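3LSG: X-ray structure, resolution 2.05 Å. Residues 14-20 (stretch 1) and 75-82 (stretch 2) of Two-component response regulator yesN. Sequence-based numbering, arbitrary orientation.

Stretch 1, residues 14-20: SYTDSQF
Stretch 2 75-82: AEQVGFED

Two consecutive type I turns, Ser14 to Asp17 and Asp17 to Phe20, pack against the end of a helix that runs through Gln77. Each turn is closed by its backbone bond, Asp17 N to Ser14 O at 2.9 Å and Phe20 N to Asp17 O at 3.0 Å. In stretch 2, Val78 (phi/psi -115/20) is the first residue to leave helical geometry, Gly79 swings to positive phi (90/18), and Phe80 is extended (-110/123), its N bonded to Ala75 O at 2.9 Å.

The register is set at Ser18 and Gly79, whose CA atoms lie 4.0 Å apart. Glycine is required here: an ideal CB on Gly79 would point toward the turns and sit 2.5 Å from Tyr15 O, a clash, and its backbone angles alone already call for glycine. Two CA-H...O contacts run in opposite senses, Gly79 CA to Thr16 O at 3.4 Å and Ser18 CA to Gly79 O at 3.2 Å. A water extends the join, donating to both Thr16 O and Glu76 O at 2.8 Å each, which links two carbonyls that cannot bond to each other.

Side chains work around this backbone contact. Thr16 has its CB sideways, and chi1 p (61°) places CG2 3.3 Å from Gln77 O. Tyr15 is also p (74°), with chi2 near 93°; its CB points sideways, but the side chain reaches nearer, with CD1 4.8 Å from Val78 O. Asp17 directs CB away; with chi1 t and chi2 near 0°, its OD1 receives Gln19 N at 2.8 Å, a side-chain brace across the start of the second turn.

Ser18 is p (72°) and its CB points toward the other stretch, its OG 4.0 Å from Glu81 CD. Gln19 starts sideways, but chi1 m, chi2 m and chi3 -57° fold the chain so that its amide comes nearer. From there NE2 donates to Ser18 OG at 2.8 Å and, weakly, to Glu81 OE1 at 3.4 Å with an angle of 158°. Glu81 meets it from a CB directed toward the turns; chi1 is off-rotamer at 27°, while chi2 is t (-171°), which extends CA through CD, and chi3 is -176°, which sets the carboxylate plane. OE1 is also hydrogen-bonded elsewhere in the structure.

Gln77 (m, t), Val78 (m) and Phe80 (m, chi2 -97°) direct CB away, leaving backbone to face the turns. The rule is economical: glycine leaves room for Tyr15 O, and folded Gln19 with extended Glu81 supplies a weak polar link; the two stretches bury 310 Å² in all.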

# COMPACT_ATOMS: atom_id res chain seq x y z
N SER A 14 -14.56 -3.87 -6.14
CA SER A 14 -13.15 -3.91 -6.52
C SER A 14 -12.16 -4.25 -5.42
O SER A 14 -10.99 -4.53 -5.71
CB SER A 14 -12.73 -2.58 -7.17
OG SER A 14 -13.56 -2.25 -8.28
N TYR A 15 -12.58 -4.20 -4.16
CA TYR A 15 -11.60 -4.28 -3.07
C TYR A 15 -10.87 -5.62 -3.02
O TYR A 15 -9.77 -5.71 -2.48
CB TYR A 15 -12.22 -3.93 -1.71
CG TYR A 15 -13.11 -5.00 -1.13
CD1 TYR A 15 -12.60 -5.96 -0.26
CD2 TYR A 15 -14.47 -5.04 -1.43
CE1 TYR A 15 -13.41 -6.94 0.29
CE2 TYR A 15 -15.30 -6.02 -0.89
CZ TYR A 15 -14.75 -6.97 -0.03
OH TYR A 15 -15.55 -7.95 0.51
N THR A 16 -11.46 -6.67 -3.59
CA THR A 16 -10.81 -7.98 -3.60
C THR A 16 -9.72 -8.07 -4.67
O THR A 16 -9.00 -9.06 -4.75
CB THR A 16 -11.81 -9.14 -3.85
OG1 THR A 16 -12.44 -8.96 -5.12
CG2 THR A 16 -12.88 -9.18 -2.77
N ASP A 17 -9.61 -7.02 -5.49
CA ASP A 17 -8.58 -6.95 -6.54
C ASP A 17 -7.31 -6.30 -5.99
O ASP A 17 -7.31 -5.14 -5.60
CB ASP A 17 -9.10 -6.14 -7.74
CG ASP A 17 -8.10 -6.07 -8.90
OD1 ASP A 17 -6.98 -6.62 -8.81
OD2 ASP A 17 -8.45 -5.44 -9.91
N SER A 18 -6.22 -7.06 -5.96
CA SER A 18 -4.98 -6.57 -5.40
C SER A 18 -4.41 -5.42 -6.22
O SER A 18 -3.56 -4.70 -5.73
CB SER A 18 -3.95 -7.70 -5.28
OG SER A 18 -3.45 -8.07 -6.54
N GLN A 19 -4.88 -5.26 -7.46
CA GLN A 19 -4.38 -4.17 -8.31
C GLN A 19 -5.24 -2.89 -8.21
O GLN A 19 -4.95 -1.89 -8.87
CB GLN A 19 -4.23 -4.63 -9.78
CG GLN A 19 -3.38 -5.92 -9.97
CD GLN A 19 -2.00 -5.86 -9.28
OE1 GLN A 19 -1.19 -4.96 -9.55
NE2 GLN A 19 -1.73 -6.82 -8.41
N PHE A 20 -6.27 -2.91 -7.37
CA PHE A 20 -7.16 -1.77 -7.18
C PHE A 20 -6.53 -0.71 -6.28
O PHE A 20 -6.23 -0.98 -5.14
CB PHE A 20 -8.49 -2.24 -6.59
CG PHE A 20 -9.50 -1.14 -6.37
CD1 PHE A 20 -10.10 -0.50 -7.44
CD2 PHE A 20 -9.85 -0.75 -5.08
CE1 PHE A 20 -11.02 0.50 -7.24
CE2 PHE A 20 -10.78 0.25 -4.87
CZ PHE A 20 -11.38 0.87 -5.94
N ALA A 75 -5.79 -13.74 2.59
CA ALA A 75 -5.05 -12.61 2.02
C ALA A 75 -5.44 -12.43 0.56
O ALA A 75 -5.78 -11.34 0.12
CB ALA A 75 -3.54 -12.83 2.15
N GLU A 76 -5.39 -13.52 -0.20
CA GLU A 76 -5.72 -13.46 -1.62
C GLU A 76 -7.15 -12.98 -1.85
O GLU A 76 -7.42 -12.20 -2.75
CB GLU A 76 -5.55 -14.85 -2.24
CG GLU A 76 -5.94 -14.91 -3.70
CD GLU A 76 -5.67 -16.28 -4.29
OE1 GLU A 76 -5.98 -17.28 -3.60
OE2 GLU A 76 -5.14 -16.35 -5.42
N GLN A 77 -8.06 -13.43 -1.01
CA GLN A 77 -9.47 -13.11 -1.20
C GLN A 77 -9.85 -11.70 -0.77
O GLN A 77 -10.94 -11.23 -1.07
CB GLN A 77 -10.33 -14.15 -0.49
CG GLN A 77 -10.20 -15.50 -1.16
CD GLN A 77 -11.11 -16.55 -0.58
OE1 GLN A 77 -12.17 -16.24 -0.04
NE2 GLN A 77 -10.70 -17.81 -0.68
N VAL A 78 -8.95 -11.01 -0.07
CA VAL A 78 -9.24 -9.62 0.32
C VAL A 78 -8.28 -8.64 -0.34
O VAL A 78 -8.12 -7.51 0.11
CB VAL A 78 -9.29 -9.42 1.86
CG1 VAL A 78 -10.28 -10.41 2.46
CG2 VAL A 78 -7.91 -9.61 2.48
N GLY A 79 -7.65 -9.08 -1.43
CA GLY A 79 -6.87 -8.16 -2.24
C GLY A 79 -5.40 -8.01 -1.87
O GLY A 79 -4.78 -7.03 -2.29
N PHE A 80 -4.83 -8.95 -1.11
CA PHE A 80 -3.41 -8.89 -0.75
C PHE A 80 -2.63 -9.99 -1.47
O PHE A 80 -2.94 -11.16 -1.30
CB PHE A 80 -3.22 -9.10 0.76
CG PHE A 80 -3.51 -7.90 1.58
CD1 PHE A 80 -2.49 -7.06 1.99
CD2 PHE A 80 -4.82 -7.60 1.95
CE1 PHE A 80 -2.77 -5.93 2.78
CE2 PHE A 80 -5.10 -6.49 2.73
CZ PHE A 80 -4.07 -5.65 3.13
N GLU A 81 -1.60 -9.63 -2.23
CA GLU A 81 -0.79 -10.66 -2.86
C GLU A 81 0.26 -11.23 -1.91
O GLU A 81 0.76 -12.32 -2.11
CB GLU A 81 -0.18 -10.20 -4.20
CG GLU A 81 0.07 -8.71 -4.37
CD GLU A 81 0.47 -8.34 -5.81
OE1 GLU A 81 0.78 -7.15 -6.09
OE2 GLU A 81 0.48 -9.25 -6.68
N ASP A 82 0.56 -10.48 -0.85
CA ASP A 82 1.57 -10.90 0.12
C ASP A 82 0.93 -11.28 1.45
O ASP A 82 0.48 -10.40 2.18
CB ASP A 82 2.60 -9.78 0.32
CG ASP A 82 3.81 -10.20 1.16
OD1 ASP A 82 3.68 -11.11 2.00
OD2 ASP A 82 4.90 -9.63 0.96
O HOH W 1 -9.16 -11.86 -4.92